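Local coordinates for SPbeta prophage-derived aminoglycoside N(3')-acetyltransferase-like protein YokD (Bacillus subtilis, PDB 2NYG) that belongs to the antibiotic N-acetyltransferase family, binds coenzyme A and may contribute to antibiotic resistance, presumably by acetylating aminoglycosides, at residues Gly64-Pro69 / Glu117-Tyr122; Tyr133-Trp138 / Gln158-Lys163; Ala233-Lys238 / Leu252-Asp257; Ser128-Tyr133 / Lys212-Leu217. All blocks are in the same frame, centred on the assembly; numbering follows the deposited sequence.

Contact 1. Residues Gly64-Pro69 / Glu117-Tyr122; sequences GTIVMP and ELFRSY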
# COMPACT_ATOMS: atom_id res chain seq x y z
N GLY A 64 -23.58 5.99 2.33
CA GLY A 64 -23.05 5.08 3.34
C GLY A 64 -21.65 5.52 3.74
O GLY A 64 -21.09 6.47 3.18
N THR A 65 -21.08 4.83 4.72
CA THR A 65 -19.75 5.18 5.20
C THR A 65 -18.98 3.90 5.48
O THR A 65 -19.48 3.03 6.18
CB THR A 65 -19.85 6.00 6.55
OG1 THR A 65 -20.68 7.16 6.37
CG2 THR A 65 -18.48 6.46 7.00
N ILE A 66 -17.78 3.75 4.91
CA ILE A 66 -16.99 2.57 5.19
C ILE A 66 -15.74 2.96 5.98
O ILE A 66 -14.98 3.84 5.59
CB ILE A 66 -16.58 1.78 3.93
CG1 ILE A 66 -15.64 2.58 3.06
CG2 ILE A 66 -17.80 1.44 3.11
CD1 ILE A 66 -15.39 1.90 1.75
N VAL A 67 -15.57 2.30 7.12
CA VAL A 67 -14.45 2.55 8.01
C VAL A 67 -13.59 1.29 8.12
O VAL A 67 -14.09 0.16 8.02
CB VAL A 67 -14.93 2.95 9.44
CG1 VAL A 67 -13.74 3.21 10.33
CG2 VAL A 67 -15.82 4.17 9.37
N MET A 68 -12.29 1.49 8.31
CA MET A 68 -11.38 0.37 8.45
C MET A 68 -10.32 0.77 9.44
O MET A 68 -9.96 1.94 9.53
CB MET A 68 -10.71 0.02 7.13
CG MET A 68 -11.62 -0.55 6.07
SD MET A 68 -10.70 -1.10 4.63
CE MET A 68 -11.91 -0.89 3.33
N PRO A 69 -9.79 -0.20 10.18
CA PRO A 69 -8.75 0.07 11.16
C PRO A 69 -7.46 0.16 10.36
O PRO A 69 -7.24 -0.65 9.46
CB PRO A 69 -8.82 -1.15 12.07
CG PRO A 69 -9.13 -2.23 11.11
CD PRO A 69 -10.20 -1.62 10.24
N GLU A 117 -4.42 -1.32 3.33
CA GLU A 117 -3.24 -0.57 2.95
C GLU A 117 -3.49 0.27 1.70
O GLU A 117 -3.01 1.39 1.58
CB GLU A 117 -2.04 -1.51 2.75
CG GLU A 117 -0.75 -0.78 2.34
CD GLU A 117 -0.25 0.20 3.39
OE1 GLU A 117 -1.04 0.65 4.24
OE2 GLU A 117 0.94 0.54 3.34
N LEU A 118 -4.26 -0.29 0.78
CA LEU A 118 -4.59 0.42 -0.44
C LEU A 118 -5.73 1.39 -0.18
O LEU A 118 -5.76 2.50 -0.72
CB LEU A 118 -5.01 -0.56 -1.52
CG LEU A 118 -5.37 0.18 -2.79
CD1 LEU A 118 -4.13 0.88 -3.35
CD2 LEU A 118 -5.94 -0.78 -3.79
N PHE A 119 -6.67 0.99 0.67
CA PHE A 119 -7.82 1.81 0.97
C PHE A 119 -7.45 3.13 1.64
O PHE A 119 -8.16 4.13 1.48
CB PHE A 119 -8.79 1.04 1.87
CG PHE A 119 -10.07 1.77 2.13
CD1 PHE A 119 -10.96 2.03 1.09
CD2 PHE A 119 -10.37 2.24 3.40
CE1 PHE A 119 -12.11 2.74 1.31
CE2 PHE A 119 -11.52 2.96 3.63
CZ PHE A 119 -12.40 3.21 2.58
N ARG A 120 -6.34 3.13 2.37
CA ARG A 120 -5.90 4.33 3.07
C ARG A 120 -5.45 5.45 2.15
O ARG A 120 -5.52 6.61 2.52
CB ARG A 120 -4.79 4.01 4.07
CG ARG A 120 -3.50 3.47 3.45
CD ARG A 120 -2.37 3.42 4.47
NE ARG A 120 -1.38 4.47 4.27
CZ ARG A 120 -0.18 4.27 3.74
NH1 ARG A 120 0.18 3.05 3.36
NH2 ARG A 120 0.67 5.28 3.58
N SER A 121 -4.98 5.11 0.97
CA SER A 121 -4.55 6.16 0.06
C SER A 121 -5.41 6.13 -1.20
O SER A 121 -4.94 6.37 -2.31
CB SER A 121 -3.08 5.99 -0.29
OG SER A 121 -2.89 4.83 -1.08
N TYR A 122 -6.69 5.81 -1.00
CA TYR A 122 -7.67 5.75 -2.08
C TYR A 122 -8.33 7.13 -2.13
O TYR A 122 -8.53 7.78 -1.10
CB TYR A 122 -8.72 4.68 -1.78
CG TYR A 122 -9.56 4.29 -2.97
CD1 TYR A 122 -9.05 3.47 -3.98
CD2 TYR A 122 -10.89 4.72 -3.08
CE1 TYR A 122 -9.85 3.07 -5.06
CE2 TYR A 122 -11.69 4.33 -4.16
CZ TYR A 122 -11.16 3.51 -5.15
OH TYR A 122 -11.94 3.09 -6.20
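Met68 and Ile66 bring their side chains to a single aromatic ring, that of Phe119, and so illustrate how alternate residues of a strand can serve the same partner on one face of a sheet. In Phe119 the ring carbon CG stands trans to the backbone N (chi1 -174°), which sends the ring out from the last part of helix 114-119 toward strand 65-69. Met68 delivers its methyl over one face of the ring: CE lies 3.6 Å from the Phe119 ring centroid, only 19° off the ring normal, a CH-pi contact displaced toward the CG rim. The sulfur follows less squarely. Met68 SD is 4.3 Å from the same centroid and approaches obliquely, making the pair a Met-aromatic contact in which methyl and sulfur are both engaged. Ile66 handles the far end of the ring. Its CG1 takes the position between backbone N and carbonyl carbon (chi1 66°), so that CG1 and CD1 both reach the outer end of the phenyl group, CG1 at 3.3 Å from Phe119 CZ and CD1 at 3.4 Å from Phe119 CE1. No hydrogen bond joins the two segments; the attachment is wholly apolar and buried. Helix 48-60 adds Ile53 against Phe119 and Val60 against Ile66, while Trp138 of strand 135-139 touches both Ile66 and Phe119, and strand 65-69 itself runs between strands 32-37 and 135-139 in the mixed sheet.

Contact 2. Residues Tyr133-Trp138 / Gln158-Lys163; sequences YSFVAW and QSPLGK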
# COMPACT_ATOMS: atom_id res chain seq x y z
N TYR A 133 -3.31 3.39 16.70
CA TYR A 133 -4.64 2.89 16.42
C TYR A 133 -5.51 3.80 15.56
O TYR A 133 -6.63 4.16 15.93
CB TYR A 133 -5.34 2.61 17.74
CG TYR A 133 -4.49 1.78 18.69
CD1 TYR A 133 -4.08 0.49 18.35
CD2 TYR A 133 -4.13 2.28 19.95
CE1 TYR A 133 -3.33 -0.29 19.24
CE2 TYR A 133 -3.39 1.51 20.84
CZ TYR A 133 -2.99 0.23 20.48
OH TYR A 133 -2.24 -0.53 21.34
N SER A 134 -4.98 4.19 14.41
CA SER A 134 -5.72 5.06 13.51
C SER A 134 -6.75 4.26 12.74
O SER A 134 -6.67 3.03 12.67
CB SER A 134 -4.77 5.75 12.52
OG SER A 134 -3.83 4.83 11.99
N PHE A 135 -7.72 4.97 12.20
CA PHE A 135 -8.76 4.39 11.38
C PHE A 135 -8.78 5.20 10.10
O PHE A 135 -8.21 6.28 10.02
CB PHE A 135 -10.12 4.48 12.07
CG PHE A 135 -10.29 3.53 13.21
CD1 PHE A 135 -10.87 2.28 13.01
CD2 PHE A 135 -9.87 3.88 14.49
CE1 PHE A 135 -11.05 1.40 14.07
CE2 PHE A 135 -10.03 3.01 15.56
CZ PHE A 135 -10.63 1.76 15.35
N VAL A 136 -9.44 4.66 9.09
CA VAL A 136 -9.57 5.33 7.81
C VAL A 136 -11.04 5.19 7.46
O VAL A 136 -11.65 4.15 7.73
CB VAL A 136 -8.73 4.65 6.74
CG1 VAL A 136 -7.29 5.03 6.91
CG2 VAL A 136 -8.89 3.17 6.86
N ALA A 137 -11.61 6.23 6.87
CA ALA A 137 -13.01 6.17 6.50
C ALA A 137 -13.28 6.91 5.20
O ALA A 137 -12.56 7.84 4.83
CB ALA A 137 -13.88 6.73 7.62
N TRP A 138 -14.33 6.46 4.53
CA TRP A 138 -14.80 7.00 3.26
C TRP A 138 -16.31 7.09 3.42
O TRP A 138 -16.93 6.18 3.97
CB TRP A 138 -14.49 6.01 2.13
CG TRP A 138 -15.02 6.41 0.77
CD1 TRP A 138 -14.33 7.05 -0.21
CD2 TRP A 138 -16.34 6.19 0.25
NE1 TRP A 138 -15.13 7.24 -1.30
CE2 TRP A 138 -16.37 6.73 -1.05
CE3 TRP A 138 -17.50 5.60 0.76
CZ2 TRP A 138 -17.51 6.68 -1.85
CZ3 TRP A 138 -18.64 5.56 -0.04
CH2 TRP A 138 -18.63 6.10 -1.33
N GLN A 158 -14.06 8.64 22.85
CA GLN A 158 -13.36 9.69 22.11
C GLN A 158 -12.69 9.24 20.83
O GLN A 158 -12.47 10.05 19.93
CB GLN A 158 -12.33 10.36 23.00
CG GLN A 158 -12.91 11.11 24.18
CD GLN A 158 -11.90 12.06 24.78
OE1 GLN A 158 -10.81 11.65 25.19
NE2 GLN A 158 -12.25 13.35 24.83
N SER A 159 -12.36 7.96 20.74
CA SER A 159 -11.74 7.45 19.52
C SER A 159 -12.89 7.17 18.55
O SER A 159 -14.07 7.28 18.90
CB SER A 159 -10.98 6.16 19.81
OG SER A 159 -11.87 5.07 19.95
N PRO A 160 -12.56 6.79 17.30
CA PRO A 160 -13.64 6.52 16.35
C PRO A 160 -14.64 5.45 16.77
O PRO A 160 -15.77 5.43 16.28
CB PRO A 160 -12.89 6.16 15.08
CG PRO A 160 -11.67 7.03 15.19
CD PRO A 160 -11.26 6.84 16.62
N LEU A 161 -14.22 4.56 17.67
CA LEU A 161 -15.11 3.51 18.15
C LEU A 161 -16.21 4.18 18.94
O LEU A 161 -17.31 3.65 19.07
CB LEU A 161 -14.38 2.51 19.04
CG LEU A 161 -13.33 1.65 18.35
CD1 LEU A 161 -12.87 0.58 19.30
CD2 LEU A 161 -13.93 1.02 17.12
N GLY A 162 -15.90 5.35 19.47
CA GLY A 162 -16.88 6.09 20.23
C GLY A 162 -17.96 6.65 19.32
O GLY A 162 -19.08 6.90 19.75
N LYS A 163 -17.62 6.84 18.05
CA LYS A 163 -18.56 7.39 17.09
C LYS A 163 -19.28 6.26 16.37
O LYS A 163 -20.38 6.45 15.85
CB LYS A 163 -17.82 8.24 16.07
CG LYS A 163 -16.64 9.01 16.63
CD LYS A 163 -17.05 10.30 17.30
CE LYS A 163 -15.80 11.07 17.68
NZ LYS A 163 -16.08 12.40 18.26
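Phe135 on strand 135-139 and Pro160 at the start of helix 160-166 mark the closest approach of the two backbones, their CA atoms 7.3 Å apart, and side chains make the contact across that interval. The Phe135 ring is the central element. A chi1 of -74° turns it off the strand toward the helix start. There two residues divide the ring between them, each meeting it obliquely. The pyrrolidine of Pro160 lies against the CD2 side, with Pro160 CG 3.7 Å from Phe135 CD2 and Pro160 CB 3.8 Å from the same atom. Leu161 takes the outer end: its CA–CB bond does not aim at the strand, yet the branch tip CD2 swings back to within 3.8 Å of Phe135 CZ, the two side chains crossing at about a right angle. Leu146 of helix 142-146 also touches the phenyl group, and Ile145 of that helix packs on Pro160. No hydrogen bond crosses between the segments. At the helix start, Ser159 occupies the N-cap position and its OG accepts a weak bond from Leu161 N (3.3 Å), while also hydrogen-bonding Gly156 O; two i to i+3 bonds form the opening turn, Gly162 N to Ser159 O at 2.7 Å and Lys163 N to Pro160 O. A serine cap followed by proline, whose missing N-H costs nothing in the first turn, is a familiar way to begin a helix, and here that capped N-terminus packs against the mixed sheet of an alpha/beta fold, away from the CoA-binding residues.

Contact 3. Residues Ala233-Lys238 / Leu252-Asp257; sequences AEHNMK and LTEAVD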
# COMPACT_ATOMS: atom_id res chain seq x y z
N ALA A 233 -24.18 -17.06 20.18
CA ALA A 233 -25.12 -18.01 20.75
C ALA A 233 -26.55 -17.51 20.62
O ALA A 233 -27.42 -18.23 20.16
CB ALA A 233 -24.78 -18.25 22.20
N GLU A 234 -26.76 -16.23 20.95
CA GLU A 234 -28.09 -15.64 20.96
C GLU A 234 -28.29 -14.32 20.23
O GLU A 234 -29.35 -13.72 20.32
CB GLU A 234 -28.53 -15.45 22.40
CG GLU A 234 -28.54 -16.73 23.20
CD GLU A 234 -29.01 -16.54 24.63
OE1 GLU A 234 -28.29 -15.89 25.42
OE2 GLU A 234 -30.10 -17.04 24.95
N HIS A 235 -27.28 -13.85 19.52
CA HIS A 235 -27.43 -12.57 18.83
C HIS A 235 -27.56 -12.67 17.33
O HIS A 235 -26.93 -13.52 16.69
CB HIS A 235 -26.30 -11.65 19.25
CG HIS A 235 -26.42 -11.20 20.66
ND1 HIS A 235 -27.09 -10.04 21.00
CD2 HIS A 235 -26.12 -11.81 21.82
CE1 HIS A 235 -27.19 -9.97 22.32
NE2 HIS A 235 -26.61 -11.03 22.84
N ASN A 236 -28.40 -11.80 16.76
CA ASN A 236 -28.64 -11.80 15.33
C ASN A 236 -27.37 -11.46 14.60
O ASN A 236 -26.67 -10.51 14.96
CB ASN A 236 -29.73 -10.80 14.96
CG ASN A 236 -31.10 -11.26 15.44
OD1 ASN A 236 -31.49 -12.42 15.24
ND2 ASN A 236 -31.85 -10.35 16.07
N MET A 237 -27.09 -12.23 13.57
CA MET A 237 -25.88 -12.05 12.81
C MET A 237 -26.03 -12.68 11.44
O MET A 237 -26.38 -13.85 11.33
CB MET A 237 -24.74 -12.71 13.59
CG MET A 237 -23.42 -12.62 12.91
SD MET A 237 -22.19 -13.51 13.80
CE MET A 237 -22.04 -12.42 15.29
N LYS A 238 -25.77 -11.92 10.39
CA LYS A 238 -25.90 -12.46 9.05
C LYS A 238 -24.61 -13.15 8.62
O LYS A 238 -23.52 -12.62 8.78
CB LYS A 238 -26.27 -11.34 8.07
CG LYS A 238 -27.57 -10.68 8.45
CD LYS A 238 -28.03 -9.65 7.45
CE LYS A 238 -29.38 -9.07 7.88
NZ LYS A 238 -29.90 -8.06 6.91
N LEU A 252 -22.51 -3.23 15.57
CA LEU A 252 -21.32 -2.91 16.33
C LEU A 252 -21.71 -2.57 17.75
O LEU A 252 -21.12 -3.09 18.71
CB LEU A 252 -20.56 -1.75 15.68
CG LEU A 252 -19.25 -1.27 16.30
CD1 LEU A 252 -18.39 -0.59 15.28
CD2 LEU A 252 -19.54 -0.32 17.45
N THR A 253 -22.73 -1.72 17.89
CA THR A 253 -23.24 -1.33 19.20
C THR A 253 -23.66 -2.56 20.01
O THR A 253 -23.43 -2.64 21.21
CB THR A 253 -24.45 -0.42 19.03
OG1 THR A 253 -24.07 0.73 18.28
CG2 THR A 253 -24.98 0.01 20.37
N GLU A 254 -24.26 -3.51 19.32
CA GLU A 254 -24.74 -4.74 19.91
C GLU A 254 -23.57 -5.61 20.34
O GLU A 254 -23.63 -6.30 21.35
CB GLU A 254 -25.59 -5.45 18.87
CG GLU A 254 -26.37 -6.66 19.28
CD GLU A 254 -27.48 -6.94 18.29
OE1 GLU A 254 -27.86 -8.12 18.11
OE2 GLU A 254 -27.99 -5.98 17.68
N ALA A 255 -22.51 -5.58 19.55
CA ALA A 255 -21.32 -6.37 19.83
C ALA A 255 -20.56 -5.78 21.01
O ALA A 255 -20.09 -6.50 21.88
CB ALA A 255 -20.42 -6.42 18.58
N VAL A 256 -20.42 -4.47 21.04
CA VAL A 256 -19.69 -3.87 22.14
C VAL A 256 -20.38 -4.15 23.47
O VAL A 256 -19.75 -4.57 24.44
CB VAL A 256 -19.52 -2.33 21.97
CG1 VAL A 256 -18.74 -1.75 23.14
CG2 VAL A 256 -18.78 -2.03 20.68
N ASP A 257 -21.69 -3.94 23.50
CA ASP A 257 -22.45 -4.15 24.72
C ASP A 257 -22.28 -5.55 25.28
O ASP A 257 -22.07 -5.70 26.47
CB ASP A 257 -23.93 -3.84 24.51
CG ASP A 257 -24.19 -2.36 24.32
OD1 ASP A 257 -23.31 -1.56 24.73
OD2 ASP A 257 -25.26 -1.99 23.77
O HOH W 1 -29.89 -10.07 18.58
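His235 and Glu254 meet through two different first torsions. In His235 chi1 is -70°, which swings the imidazole toward helix 252-268, whereas Glu254 sets CG opposite its own N (chi1 -172°) and then runs out extended, so that its carboxylate reaches across from the first turn of that helix. The carboxylate comes to the edge of the imidazole and not over it: Glu254 OE1 lies near the ring plane, 3.6 Å from His235 ND1, with the two planes turned 59° apart. That separation makes the meeting a loose polar one, with van der Waals packing alongside, Glu254 CG lying 3.9 Å from His235 ND1. The firmer link is a water bridge. One ordered water accepts a hydrogen bond from Asn236 N at 2.9 Å and donates another to Glu254 OE1, also at 2.9 Å, bridging two atoms, Asn236 N and Glu254 OE1, that are 4.0 Å apart. In the fold, the loop leaving helix 224-234 here meets the start of helix 252-268; between them the chain forms the antiparallel strands 238-242 and 245-251, at the margin of the mixed sheet. Aromatic neighbours hold the histidine, which is stacked on Phe231 and has Phe258 meeting its ring at a steep angle. Phe231 also touches Glu254 and Ala255, so apolar packing adjoins the water bridge. The nearby carboxylate would probably favour protonation of His235, though the charge is not seen. Glu254 is held from its backbone side as well, its N hydrogen-bonding Ser251 OG.

Contact 4. Residues Ser128-Tyr133 / Lys212-Leu217; sequences SNHPNY and KEYKEL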
# COMPACT_ATOMS: atom_id res chain seq x y z
N SER A 128 -7.56 9.08 10.71
CA SER A 128 -7.48 9.75 12.02
C SER A 128 -6.03 9.96 12.46
O SER A 128 -5.10 9.31 11.98
CB SER A 128 -8.25 8.94 13.07
OG SER A 128 -7.85 7.58 13.05
N ASN A 129 -5.82 10.88 13.40
CA ASN A 129 -4.47 11.19 13.82
C ASN A 129 -3.76 10.40 14.94
O ASN A 129 -2.84 10.93 15.57
CB ASN A 129 -4.40 12.69 14.13
CG ASN A 129 -3.00 13.22 14.04
OD1 ASN A 129 -2.30 12.97 13.06
ND2 ASN A 129 -2.57 13.96 15.05
N HIS A 130 -4.12 9.15 15.17
CA HIS A 130 -3.44 8.39 16.21
C HIS A 130 -2.26 7.65 15.59
O HIS A 130 -2.37 7.13 14.47
CB HIS A 130 -4.41 7.42 16.88
CG HIS A 130 -3.97 6.97 18.23
ND1 HIS A 130 -3.04 5.96 18.41
CD2 HIS A 130 -4.27 7.43 19.47
CE1 HIS A 130 -2.78 5.83 19.70
NE2 HIS A 130 -3.51 6.70 20.36
N PRO A 131 -1.12 7.59 16.28
CA PRO A 131 0.09 6.92 15.81
C PRO A 131 0.09 5.39 15.81
O PRO A 131 0.90 4.76 15.11
CB PRO A 131 1.16 7.51 16.72
CG PRO A 131 0.43 7.69 18.00
CD PRO A 131 -0.86 8.32 17.53
N ASN A 132 -0.81 4.80 16.59
CA ASN A 132 -0.89 3.35 16.64
C ASN A 132 -2.23 2.79 16.22
O ASN A 132 -2.29 1.82 15.48
CB ASN A 132 -0.58 2.84 18.04
CG ASN A 132 0.85 3.09 18.46
OD1 ASN A 132 1.75 3.28 17.64
ND2 ASN A 132 1.07 3.05 19.77
N TYR A 133 -3.31 3.39 16.70
CA TYR A 133 -4.64 2.89 16.42
C TYR A 133 -5.51 3.80 15.56
O TYR A 133 -6.63 4.16 15.93
CB TYR A 133 -5.34 2.61 17.74
CG TYR A 133 -4.49 1.78 18.69
CD1 TYR A 133 -4.08 0.49 18.35
CD2 TYR A 133 -4.13 2.28 19.95
CE1 TYR A 133 -3.33 -0.29 19.24
CE2 TYR A 133 -3.39 1.51 20.84
CZ TYR A 133 -2.99 0.23 20.48
OH TYR A 133 -2.24 -0.53 21.34
N LYS A 212 6.82 11.11 22.29
CA LYS A 212 5.89 11.32 23.39
C LYS A 212 5.41 10.06 24.08
O LYS A 212 5.29 9.01 23.46
CB LYS A 212 4.67 12.09 22.88
CG LYS A 212 3.69 12.43 23.96
CD LYS A 212 2.50 13.17 23.42
CE LYS A 212 1.43 13.35 24.50
NZ LYS A 212 0.18 14.01 23.98
N GLU A 213 5.15 10.17 25.38
CA GLU A 213 4.67 9.04 26.15
C GLU A 213 3.23 9.28 26.57
O GLU A 213 2.85 10.38 26.99
CB GLU A 213 5.52 8.83 27.39
CG GLU A 213 6.87 8.23 27.10
CD GLU A 213 7.60 7.85 28.37
OE1 GLU A 213 7.24 8.39 29.45
OE2 GLU A 213 8.54 7.03 28.29
N TYR A 214 2.42 8.24 26.45
CA TYR A 214 1.02 8.33 26.80
C TYR A 214 0.60 7.04 27.50
O TYR A 214 1.30 6.01 27.45
CB TYR A 214 0.18 8.57 25.54
CG TYR A 214 0.31 7.49 24.48
CD1 TYR A 214 -0.77 6.66 24.17
CD2 TYR A 214 1.51 7.28 23.81
CE1 TYR A 214 -0.66 5.65 23.22
CE2 TYR A 214 1.64 6.27 22.86
CZ TYR A 214 0.55 5.46 22.57
OH TYR A 214 0.65 4.46 21.64
N LYS A 215 -0.55 7.09 28.18
CA LYS A 215 -1.06 5.94 28.89
C LYS A 215 -2.05 5.20 28.01
O LYS A 215 -2.73 5.81 27.18
CB LYS A 215 -1.70 6.37 30.21
CG LYS A 215 -0.70 6.98 31.19
CD LYS A 215 -1.35 7.36 32.52
CE LYS A 215 -0.30 7.85 33.52
NZ LYS A 215 0.81 6.87 33.67
N GLU A 216 -2.11 3.88 28.18
CA GLU A 216 -2.99 3.04 27.39
C GLU A 216 -3.34 1.75 28.13
O GLU A 216 -2.57 1.29 28.97
CB GLU A 216 -2.30 2.68 26.08
CG GLU A 216 -3.18 1.94 25.11
CD GLU A 216 -4.31 2.81 24.63
OE1 GLU A 216 -4.06 3.65 23.74
OE2 GLU A 216 -5.43 2.66 25.17
N LEU A 217 -4.47 1.15 27.80
CA LEU A 217 -4.85 -0.11 28.42
C LEU A 217 -4.06 -1.28 27.82
O LEU A 217 -3.70 -1.26 26.63
CB LEU A 217 -6.35 -0.36 28.24
CG LEU A 217 -7.27 0.68 28.86
CD1 LEU A 217 -8.71 0.26 28.69
CD2 LEU A 217 -6.92 0.84 30.34
O HOH W 2 -1.91 -1.63 23.96
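Tyr133 and Glu216 join the loop between strands 126-127 and 135-139 of the mixed sheet to strand 208-217, the middle strand of a separate three-stranded antiparallel sheet. From CB, which points toward that strand, the tyrosine sets CG trans to its carbonyl carbon (chi1 -50°). The ring that follows has Asn132 CB over the centre of one face. On the ring's edge, CD2 and then CE2 meet the glutamate, with Tyr133 CE2 3.7 Å from Glu216 OE1, the carboxylate plane standing 80° from that of the ring. The other oxygen, Glu216 OE2, is taken by Tyr189 OH and by Leu217 N, which holds the carboxylate in place. Alongside, the His130 ring meets Tyr214 obliquely, CE1 to CE1 at 4.1 Å. The imidazole is fixed at both nitrogens: NE2 hydrogen-bonds Leu151 O, and ND1 accepts from both Asn132 N and Tyr133 N, each at 3.1 Å, the first tilted from the imidazole plane and the second far out of it, by 35°. Tyr214 OH is hydrogen-bonded to Arg199 NE on the adjacent strand 196-201. At the tip of the tyrosine followed here, Tyr133 OH lies 2.9 Å from a water that in turn donates to Leu217 O at 3.2 Å.

Contacts 1 and 2 are neighbours in one sheet: Ile66 N to Trp138 O (2.7 Å) and Met68 N to Val136 O (2.8 Å) pair their strands, and their centres lie 11 Å apart. Contacts 2 and 4 are connected by a shared residue, Tyr133, and by a probable hydrogen bond from Phe135 N to Ser128 OG (2.7 Å). Contact 3 stands apart at the surface, with centres about 20 Å from contact 2 and 28 Å from contact 4. Of the side chains of contacts 1, 2 and 4, Met68 comes nearest coenzyme A, about 8 Å, followed by those of Phe135 (about 10 Å) and Tyr133 (about 12 Å).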